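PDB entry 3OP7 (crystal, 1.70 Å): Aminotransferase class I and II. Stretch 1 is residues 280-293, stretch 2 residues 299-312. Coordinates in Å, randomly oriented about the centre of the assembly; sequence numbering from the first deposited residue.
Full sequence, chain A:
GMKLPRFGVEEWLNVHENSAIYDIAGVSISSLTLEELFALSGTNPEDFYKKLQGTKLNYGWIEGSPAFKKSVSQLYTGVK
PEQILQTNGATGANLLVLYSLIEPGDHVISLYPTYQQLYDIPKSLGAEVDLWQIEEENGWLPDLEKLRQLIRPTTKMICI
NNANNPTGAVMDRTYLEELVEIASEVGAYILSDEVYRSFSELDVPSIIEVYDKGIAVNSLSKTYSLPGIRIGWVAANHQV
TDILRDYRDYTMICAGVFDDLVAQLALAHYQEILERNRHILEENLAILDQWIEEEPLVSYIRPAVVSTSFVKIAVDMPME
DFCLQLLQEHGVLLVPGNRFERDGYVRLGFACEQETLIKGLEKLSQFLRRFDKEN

Stretch 1, residues 280-293: ILEENLAILDQWIE
Stretch 2, residues 299-312: SYIRPAVVSTSFVK

The contact between residues 280-293 and 299-312 of this aminotransferase is a helix packed against a following strand and loop segment, in which an apolar stripe of leucine and isoleucine is fastened at one point by an aspartate whose two carboxylate oxygens bind different partners. It illustrates a general principle: apolar side chains supply most of the area, and a charged pair beside them adds directional hydrogen bonds.

The first stretch is helical throughout, with phi/psi near -60/-45 and successive i to i-4 hydrogen bonds, from N284 N to I280 O (3.0 Å) through E293 N to D289 O (3.1 Å); that from I287 N to E283 O (3.3 Å) is weak. The second stretch opens in a strand at S299, passes through a loop and returns as a strand that includes F310 to K312. The two strands pair through S299 N to K312 O (3.1 Å) and K312 N to S299 O (2.8 Å). In the loop, V305 takes positive phi and psi (49/57), and P303 has a C-gamma endo pucker.

Helix and early second stretch run in opposite senses. I292 lies by S299 (CA to CA 5.8 Å), D289 by R302 (CA to CA 7.8 Å) and L281 by V305 (CA to CA 6.6 Å). L281, L285, L288 and I292 all direct CA-to-CB toward the partner, as their three- and four-residue spacing on a helix allows. Together the two stretches bury 610 Å².

D289 is the polar centre. Its CA-to-CB bond points sideways, but chi1 m (-77°) and chi2 of -31° bring the carboxylate nearer, and its two oxygens take different partners. Y300 OH donates to D289 OD1 at 2.6 Å, at the edge of the ring, while R302 NE donates to D289 OD2 at 2.9 Å with an almost linear angle of 175°, a hydrogen bond within a salt bridge. R302 reaches it with chi1 to chi3 all t and chi4 at -99°. A water closes the arrangement, donating to D289 OD2 (2.6 Å) and accepting from R302 NH2 (3.1 Å).

Y300, with chi1 p (81°) and chi2 of -23°, also serves the apolar side. I292, chi1 m and chi2 off-well at -98°, sets CD1 over one ring face, 3.8 Å from the centroid of the Y300 ring and 13° off its normal, a CH-pi contact. The same CD1 meets V311 CG1 at 3.9 Å, so this methyl bridges Y300 and V311. L288 (t, p) approaches the ring obliquely, its CD2 3.8 Å from Y300 CE2.

L285 (t, p) is placed between the polar cluster and the loop. Its CD1 lies 3.3 Å from Y300 OH and 4.3 Å from P303 CG; its CD2 covers one face of the R302 guanidinium, 3.6 Å from R302 NH2, and reaches V305 CG2 at 4.3 Å. One turn earlier, L281 (m, t) packs its CB 4.2 Å from V305 CG1 and its CD2 3.7 Å from S307 N, extending the apolar contact along the loop.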

ATOM      1  N   ILE A 280       0.422  -9.275 -28.645  1.00 35.05           N
ATOM      2  CA  ILE A 280       1.776  -9.150 -28.137  1.00 34.83           C
ATOM      3  C   ILE A 280       2.267 -10.466 -27.554  1.00 35.36           C
ATOM      4  O   ILE A 280       3.334 -10.960 -27.923  1.00 37.58           O
ATOM      5  CB  ILE A 280       1.837  -8.110 -27.000  1.00 32.50           C
ATOM      6  CG1 ILE A 280       1.514  -6.715 -27.559  1.00 33.27           C
ATOM      7  CG2 ILE A 280       3.221  -8.173 -26.308  1.00 32.19           C
ATOM      8  CD1 ILE A 280       1.149  -5.686 -26.489  1.00 32.64           C
ATOM      9  N   LEU A 281       1.470 -11.053 -26.667  1.00 35.07           N
ATOM     10  CA  LEU A 281       1.789 -12.401 -26.133  1.00 35.76           C
ATOM     11  C   LEU A 281       2.044 -13.475 -27.190  1.00 37.14           C
ATOM     12  O   LEU A 281       3.080 -14.169 -27.138  1.00 36.80           O
ATOM     13  CB  LEU A 281       0.671 -12.880 -25.205  1.00 33.36           C
ATOM     14  CG  LEU A 281       0.624 -12.248 -23.849  1.00 32.32           C
ATOM     15  CD1 LEU A 281      -0.696 -12.652 -23.203  1.00 31.02           C
ATOM     16  CD2 LEU A 281       1.822 -12.763 -23.051  1.00 35.12           C
ATOM     17  N   GLU A 282       1.132 -13.653 -28.144  1.00 39.70           N
ATOM     18  CA  GLU A 282       1.278 -14.719 -29.134  1.00 42.19           C
ATOM     19  C   GLU A 282       2.469 -14.493 -30.069  1.00 42.74           C
ATOM     20  O   GLU A 282       3.248 -15.388 -30.303  1.00 44.80           O
ATOM     21  CB  GLU A 282      -0.008 -14.879 -29.963  1.00 43.03           C
ATOM     22  CG  GLU A 282      -1.224 -15.240 -29.103  1.00 41.78           C
ATOM     23  CD  GLU A 282      -2.501 -15.439 -29.915  1.00 43.21           C
ATOM     24  OE1 GLU A 282      -2.527 -15.034 -31.087  1.00 46.07           O
ATOM     25  OE2 GLU A 282      -3.477 -16.000 -29.373  1.00 40.72           O
ATOM     26  N   GLU A 283       2.634 -13.273 -30.552  1.00 43.00           N
ATOM     27  CA  GLU A 283       3.765 -12.972 -31.432  1.00 44.03           C
ATOM     28  C   GLU A 283       5.124 -13.099 -30.730  1.00 42.40           C
ATOM     29  O   GLU A 283       6.083 -13.620 -31.318  1.00 42.94           O
ATOM     30  CB  GLU A 283       3.595 -11.572 -32.028  1.00 45.35           C
ATOM     31  CG  GLU A 283       2.423 -11.522 -32.993  1.00 48.37           C
ATOM     32  CD  GLU A 283       2.173 -10.142 -33.581  1.00 54.72           C
ATOM     33  OE1 GLU A 283       3.132  -9.328 -33.662  1.00 59.68           O
ATOM     34  OE2 GLU A 283       1.008  -9.882 -33.976  1.00 57.59           O
ATOM     35  N   ASN A 284       5.216 -12.612 -29.483  1.00 39.85           N
ATOM     36  CA  ASN A 284       6.474 -12.691 -28.742  1.00 39.15           C
ATOM     37  C   ASN A 284       6.740 -14.100 -28.233  1.00 39.84           C
ATOM     38  O   ASN A 284       7.886 -14.592 -28.298  1.00 42.10           O
ATOM     39  CB  ASN A 284       6.519 -11.667 -27.619  1.00 37.29           C
ATOM     40  CG  ASN A 284       6.646 -10.286 -28.132  1.00 36.15           C
ATOM     41  OD1 ASN A 284       6.365 -10.035 -29.299  1.00 40.35           O
ATOM     42  ND2 ASN A 284       7.108  -9.361 -27.283  1.00 37.95           N
ATOM     43  N   LEU A 285       5.684 -14.812 -27.849  1.00 38.69           N
ATOM     44  CA  LEU A 285       5.857 -16.209 -27.462  1.00 38.80           C
ATOM     45  C   LEU A 285       6.342 -17.042 -28.650  1.00 41.28           C
ATOM     46  O   LEU A 285       7.192 -17.932 -28.473  1.00 43.08           O
ATOM     47  CB  LEU A 285       4.591 -16.790 -26.844  1.00 37.11           C
ATOM     48  CG  LEU A 285       4.706 -18.162 -26.174  1.00 38.23           C
ATOM     49  CD1 LEU A 285       5.949 -18.312 -25.294  1.00 34.32           C
ATOM     50  CD2 LEU A 285       3.464 -18.438 -25.409  1.00 33.79           C
ATOM     51  N   ALA A 286       5.825 -16.784 -29.856  1.00 43.29           N
ATOM     52  CA  ALA A 286       6.297 -17.542 -31.041  1.00 44.85           C
ATOM     53  C   ALA A 286       7.792 -17.313 -31.301  1.00 45.92           C
ATOM     54  O   ALA A 286       8.502 -18.211 -31.705  1.00 46.11           O
ATOM     55  CB  ALA A 286       5.471 -17.222 -32.305  1.00 46.05           C
ATOM     56  N   ILE A 287       8.259 -16.101 -31.035  1.00 45.44           N
ATOM     57  CA  ILE A 287       9.674 -15.754 -31.175  1.00 46.48           C
ATOM     58  C   ILE A 287      10.517 -16.514 -30.139  1.00 45.63           C
ATOM     59  O   ILE A 287      11.570 -17.103 -30.484  1.00 45.65           O
ATOM     60  CB  ILE A 287       9.864 -14.229 -31.042  1.00 45.53           C
ATOM     61  CG1 ILE A 287       9.331 -13.529 -32.291  1.00 48.12           C
ATOM     62  CG2 ILE A 287      11.326 -13.855 -30.838  1.00 46.73           C
ATOM     63  CD1 ILE A 287       9.246 -12.033 -32.116  1.00 47.14           C
ATOM     64  N   LEU A 288      10.049 -16.504 -28.889  1.00 43.91           N
ATOM     65  CA  LEU A 288      10.678 -17.244 -27.802  1.00 43.97           C
ATOM     66  C   LEU A 288      10.729 -18.746 -28.091  1.00 44.77           C
ATOM     67  O   LEU A 288      11.797 -19.369 -27.910  1.00 44.49           O
ATOM     68  CB  LEU A 288       9.947 -16.998 -26.477  1.00 42.62           C
ATOM     69  CG  LEU A 288      10.587 -17.584 -25.219  1.00 42.74           C
ATOM     70  CD1 LEU A 288      12.012 -17.034 -25.027  1.00 43.14           C
ATOM     71  CD2 LEU A 288       9.666 -17.284 -24.034  1.00 34.76           C
ATOM     72  N   ASP A 289       9.603 -19.315 -28.542  1.00 45.00           N
ATOM     73  CA  ASP A 289       9.529 -20.758 -28.894  1.00 46.39           C
ATOM     74  C   ASP A 289      10.533 -21.179 -29.931  1.00 48.91           C
ATOM     75  O   ASP A 289      11.196 -22.197 -29.760  1.00 49.68           O
ATOM     76  CB  ASP A 289       8.123 -21.160 -29.371  1.00 46.48           C
ATOM     77  CG  ASP A 289       7.113 -21.306 -28.207  1.00 47.11           C
ATOM     78  OD1 ASP A 289       7.519 -21.671 -27.074  1.00 49.25           O
ATOM     79  OD2 ASP A 289       5.910 -21.041 -28.433  1.00 50.03           O
ATOM     80  N   GLN A 290      10.601 -20.408 -31.016  1.00 50.60           N
ATOM     81  CA  GLN A 290      11.564 -20.638 -32.113  1.00 53.16           C
ATOM     82  C   GLN A 290      13.003 -20.612 -31.578  1.00 53.34           C
ATOM     83  O   GLN A 290      13.811 -21.512 -31.868  1.00 54.87           O
ATOM     84  CB  GLN A 290      11.361 -19.548 -33.182  1.00 53.90           C
ATOM     85  CG  GLN A 290      12.139 -19.752 -34.509  1.00 59.65           C
ATOM     86  CD  GLN A 290      12.062 -18.525 -35.419  1.00 62.44           C
ATOM     87  OE1 GLN A 290      11.790 -17.395 -34.964  1.00 67.30           O
ATOM     88  NE2 GLN A 290      12.307 -18.730 -36.697  1.00 65.36           N
ATOM     89  N   TRP A 291      13.314 -19.575 -30.802  1.00 52.74           N
ATOM     90  CA  TRP A 291      14.625 -19.420 -30.160  1.00 53.50           C
ATOM     91  C   TRP A 291      14.995 -20.596 -29.228  1.00 53.41           C
ATOM     92  O   TRP A 291      16.098 -21.147 -29.303  1.00 54.07           O
ATOM     93  CB  TRP A 291      14.661 -18.108 -29.384  1.00 52.75           C
ATOM     94  CG  TRP A 291      16.013 -17.787 -28.892  1.00 55.30           C
ATOM     95  CD1 TRP A 291      17.040 -17.251 -29.612  1.00 59.28           C
ATOM     96  CD2 TRP A 291      16.517 -18.031 -27.583  1.00 55.29           C
ATOM     97  NE1 TRP A 291      18.147 -17.108 -28.812  1.00 59.86           N
ATOM     98  CE2 TRP A 291      17.857 -17.593 -27.565  1.00 57.35           C
ATOM     99  CE3 TRP A 291      15.957 -18.550 -26.416  1.00 56.61           C
ATOM    100  CZ2 TRP A 291      18.653 -17.663 -26.417  1.00 59.02           C
ATOM    101  CZ3 TRP A 291      16.740 -18.611 -25.263  1.00 57.23           C
ATOM    102  CH2 TRP A 291      18.083 -18.178 -25.284  1.00 57.12           C
ATOM    103  N   ILE A 292      14.064 -20.986 -28.356  1.00 52.03           N
ATOM    104  CA  ILE A 292      14.278 -22.129 -27.464  1.00 52.78           C
ATOM    105  C   ILE A 292      14.619 -23.393 -28.268  1.00 54.96           C
ATOM    106  O   ILE A 292      15.548 -24.124 -27.916  1.00 55.80           O
ATOM    107  CB  ILE A 292      13.047 -22.445 -26.576  1.00 51.31           C
ATOM    108  CG1 ILE A 292      12.715 -21.287 -25.628  1.00 50.30           C
ATOM    109  CG2 ILE A 292      13.300 -23.725 -25.778  1.00 52.56           C
ATOM    110  CD1 ILE A 292      13.239 -21.418 -24.214  1.00 51.83           C
ATOM    111  N   GLU A 293      13.870 -23.668 -29.334  1.00 55.95           N
ATOM    112  CA  GLU A 293      14.181 -24.853 -30.154  1.00 58.48           C
ATOM    113  C   GLU A 293      15.535 -24.734 -30.867  1.00 59.97           C
ATOM    114  O   GLU A 293      16.224 -25.733 -31.073  1.00 60.41           O
ATOM    115  CB  GLU A 293      13.082 -25.158 -31.169  1.00 59.27           C
ATOM    116  CG  GLU A 293      13.071 -26.663 -31.575  1.00 63.73           C
ATOM    117  CD  GLU A 293      12.655 -26.876 -32.999  1.00 69.19           C
ATOM    118  OE1 GLU A 293      11.981 -25.980 -33.554  1.00 72.34           O
ATOM    119  OE2 GLU A 293      13.012 -27.934 -33.575  1.00 74.12           O
ATOM    120  N   SER A 299      16.077 -24.922 -22.650  1.00 44.75           N
ATOM    121  CA  SER A 299      14.846 -25.668 -22.873  1.00 45.06           C
ATOM    122  C   SER A 299      13.863 -25.171 -21.826  1.00 42.69           C
ATOM    123  O   SER A 299      14.282 -24.537 -20.838  1.00 41.41           O
ATOM    124  CB  SER A 299      15.080 -27.197 -22.785  1.00 47.16           C
ATOM    125  OG  SER A 299      15.290 -27.591 -21.433  1.00 48.82           O
ATOM    126  N   TYR A 300      12.574 -25.388 -22.055  1.00 41.71           N
ATOM    127  CA  TYR A 300      11.591 -25.004 -21.018  1.00 40.44           C
ATOM    128  C   TYR A 300      10.250 -25.725 -21.136  1.00 40.67           C
ATOM    129  O   TYR A 300      10.007 -26.441 -22.133  1.00 41.30           O
ATOM    130  CB  TYR A 300      11.425 -23.483 -20.989  1.00 39.84           C
ATOM    131  CG  TYR A 300      10.515 -22.800 -21.998  1.00 39.40           C
ATOM    132  CD1 TYR A 300      10.172 -23.377 -23.220  1.00 39.43           C
ATOM    133  CD2 TYR A 300      10.108 -21.510 -21.779  1.00 37.11           C
ATOM    134  CE1 TYR A 300       9.376 -22.675 -24.159  1.00 41.05           C
ATOM    135  CE2 TYR A 300       9.308 -20.818 -22.699  1.00 38.22           C
ATOM    136  CZ  TYR A 300       8.946 -21.398 -23.877  1.00 39.98           C
ATOM    137  OH  TYR A 300       8.168 -20.707 -24.790  1.00 39.44           O
ATOM    138  N   ILE A 301       9.417 -25.529 -20.099  1.00 39.71           N
ATOM    139  CA  ILE A 301       7.991 -25.877 -20.156  1.00 39.11           C
ATOM    140  C   ILE A 301       7.257 -24.603 -20.534  1.00 37.52           C
ATOM    141  O   ILE A 301       7.164 -23.661 -19.715  1.00 36.59           O
ATOM    142  CB  ILE A 301       7.427 -26.407 -18.826  1.00 38.47           C
ATOM    143  CG1 ILE A 301       8.235 -27.629 -18.329  1.00 39.74           C
ATOM    144  CG2 ILE A 301       5.965 -26.799 -19.020  1.00 38.02           C
ATOM    145  CD1 ILE A 301       8.043 -28.822 -19.164  1.00 42.34           C
ATOM    146  N   ARG A 302       6.792 -24.576 -21.786  1.00 38.52           N
ATOM    147  CA  ARG A 302       6.112 -23.397 -22.340  1.00 38.38           C
ATOM    148  C   ARG A 302       4.989 -22.922 -21.427  1.00 36.62           C
ATOM    149  O   ARG A 302       4.108 -23.710 -21.095  1.00 36.54           O
ATOM    150  CB  ARG A 302       5.553 -23.743 -23.734  1.00 39.91           C
ATOM    151  CG  ARG A 302       4.933 -22.594 -24.517  1.00 41.50           C
ATOM    152  CD  ARG A 302       4.279 -23.144 -25.756  1.00 45.19           C
ATOM    153  NE  ARG A 302       3.801 -22.144 -26.706  1.00 45.02           N
ATOM    154  CZ  ARG A 302       2.542 -21.711 -26.835  1.00 48.07           C
ATOM    155  NH1 ARG A 302       1.579 -22.117 -26.029  1.00 47.46           N
ATOM    156  NH2 ARG A 302       2.246 -20.831 -27.793  1.00 49.77           N
ATOM    157  N   PRO A 303       5.011 -21.634 -21.045  1.00 34.48           N
ATOM    158  CA  PRO A 303       3.983 -21.059 -20.157  1.00 33.53           C
ATOM    159  C   PRO A 303       2.610 -21.091 -20.821  1.00 33.76           C
ATOM    160  O   PRO A 303       2.511 -21.210 -22.034  1.00 33.72           O
ATOM    161  CB  PRO A 303       4.461 -19.642 -19.952  1.00 32.93           C
ATOM    162  CG  PRO A 303       5.237 -19.324 -21.189  1.00 34.56           C
ATOM    163  CD  PRO A 303       5.949 -20.593 -21.505  1.00 34.79           C
ATOM    164  N   ALA A 304       1.560 -20.970 -20.031  1.00 32.46           N
ATOM    165  CA  ALA A 304       0.213 -21.046 -20.569  1.00 33.43           C
ATOM    166  C   ALA A 304      -0.194 -19.664 -21.171  1.00 33.23           C
ATOM    167  O   ALA A 304      -1.227 -19.131 -20.818  1.00 32.25           O
ATOM    168  CB  ALA A 304      -0.773 -21.461 -19.432  1.00 33.28           C
ATOM    169  N   VAL A 305       0.599 -19.162 -22.131  1.00 34.16           N
ATOM    170  CA  VAL A 305       0.348 -17.879 -22.818  1.00 33.64           C
ATOM    171  C   VAL A 305       0.064 -16.800 -21.762  1.00 32.35           C
ATOM    172  O   VAL A 305      -0.976 -16.136 -21.762  1.00 31.85           O
ATOM    173  CB  VAL A 305      -0.762 -17.990 -23.915  1.00 35.22           C
ATOM    174  CG1 VAL A 305      -0.657 -16.824 -24.905  1.00 36.10           C
ATOM    175  CG2 VAL A 305      -0.690 -19.345 -24.706  1.00 36.34           C
ATOM    176  N   VAL A 306       1.048 -16.654 -20.876  1.00 31.92           N
ATOM    177  CA  VAL A 306       1.162 -15.531 -19.960  1.00 30.72           C
ATOM    178  C   VAL A 306       2.586 -15.001 -20.046  1.00 31.01           C
ATOM    179  O   VAL A 306       3.499 -15.705 -20.465  1.00 32.78           O
ATOM    180  CB  VAL A 306       0.773 -15.917 -18.483  1.00 31.51           C
ATOM    181  CG1 VAL A 306      -0.707 -16.387 -18.408  1.00 30.76           C
ATOM    182  CG2 VAL A 306       1.682 -16.995 -17.918  1.00 28.86           C
ATOM    183  N   SER A 307       2.788 -13.785 -19.579  1.00 31.44           N
ATOM    184  CA  SER A 307       4.041 -13.032 -19.789  1.00 32.06           C
ATOM    185  C   SER A 307       5.211 -13.381 -18.841  1.00 33.11           C
ATOM    186  O   SER A 307       6.052 -12.501 -18.553  1.00 35.12           O
ATOM    187  CB  SER A 307       3.720 -11.504 -19.667  1.00 29.91           C
ATOM    188  OG  SER A 307       3.184 -11.112 -18.390  1.00 29.89           O
ATOM    189  N   THR A 308       5.258 -14.607 -18.289  1.00 32.23           N
ATOM    190  CA  THR A 308       6.446 -15.031 -17.542  1.00 31.74           C
ATOM    191  C   THR A 308       6.847 -16.413 -18.032  1.00 32.38           C
ATOM    192  O   THR A 308       6.017 -17.202 -18.491  1.00 33.27           O
ATOM    193  CB  THR A 308       6.283 -14.987 -16.010  1.00 31.32           C
ATOM    194  OG1 THR A 308       7.521 -15.381 -15.355  1.00 28.83           O
ATOM    195  CG2 THR A 308       5.103 -15.865 -15.539  1.00 32.52           C
ATOM    196  N   SER A 309       8.147 -16.667 -18.045  1.00 33.92           N
ATOM    197  CA  SER A 309       8.646 -17.990 -18.381  1.00 33.68           C
ATOM    198  C   SER A 309       9.880 -18.304 -17.550  1.00 34.23           C
ATOM    199  O   SER A 309      10.524 -17.414 -16.976  1.00 33.15           O
ATOM    200  CB  SER A 309       8.990 -18.147 -19.894  1.00 36.31           C
ATOM    201  OG  SER A 309      10.094 -17.333 -20.255  1.00 35.50           O
ATOM    202  N   PHE A 310      10.210 -19.589 -17.488  1.00 33.80           N
ATOM    203  CA  PHE A 310      11.269 -20.072 -16.580  1.00 33.26           C
ATOM    204  C   PHE A 310      12.049 -21.054 -17.416  1.00 34.90           C
ATOM    205  O   PHE A 310      11.594 -22.167 -17.663  1.00 36.11           O
ATOM    206  CB  PHE A 310      10.679 -20.718 -15.342  1.00 32.75           C
ATOM    207  CG  PHE A 310      11.569 -20.687 -14.111  1.00 30.68           C
ATOM    208  CD1 PHE A 310      12.240 -19.550 -13.730  1.00 31.00           C
ATOM    209  CD2 PHE A 310      11.707 -21.825 -13.330  1.00 31.51           C
ATOM    210  CE1 PHE A 310      13.016 -19.521 -12.559  1.00 32.64           C
ATOM    211  CE2 PHE A 310      12.492 -21.825 -12.197  1.00 33.06           C
ATOM    212  CZ  PHE A 310      13.129 -20.656 -11.790  1.00 33.41           C
ATOM    213  N   VAL A 311      13.229 -20.616 -17.832  1.00 35.24           N
ATOM    214  CA  VAL A 311      13.970 -21.299 -18.862  1.00 36.91           C
ATOM    215  C   VAL A 311      15.136 -22.033 -18.209  1.00 37.94           C
ATOM    216  O   VAL A 311      15.825 -21.511 -17.318  1.00 37.79           O
ATOM    217  CB  VAL A 311      14.466 -20.265 -19.897  1.00 37.74           C
ATOM    218  CG1 VAL A 311      15.295 -20.886 -20.952  1.00 39.07           C
ATOM    219  CG2 VAL A 311      13.284 -19.532 -20.516  1.00 38.00           C
ATOM    220  N   LYS A 312      15.313 -23.279 -18.617  1.00 39.42           N
ATOM    221  CA  LYS A 312      16.361 -24.129 -18.068  1.00 41.43           C
ATOM    222  C   LYS A 312      17.636 -23.975 -18.885  1.00 42.84           C
ATOM    223  O   LYS A 312      17.643 -24.304 -20.067  1.00 42.99           O
ATOM    224  CB  LYS A 312      15.909 -25.593 -18.111  1.00 41.82           C
ATOM    225  CG  LYS A 312      16.768 -26.524 -17.288  1.00 46.22           C
ATOM    226  CD  LYS A 312      16.339 -27.967 -17.506  1.00 51.06           C
ATOM    227  CE  LYS A 312      16.863 -28.915 -16.428  1.00 53.48           C
ATOM    228  NZ  LYS A 312      16.072 -30.190 -16.456  1.00 53.01           N
TER
HETATM  229  O   HOH W   1       4.157 -20.028 -30.106  1.00 43.03           O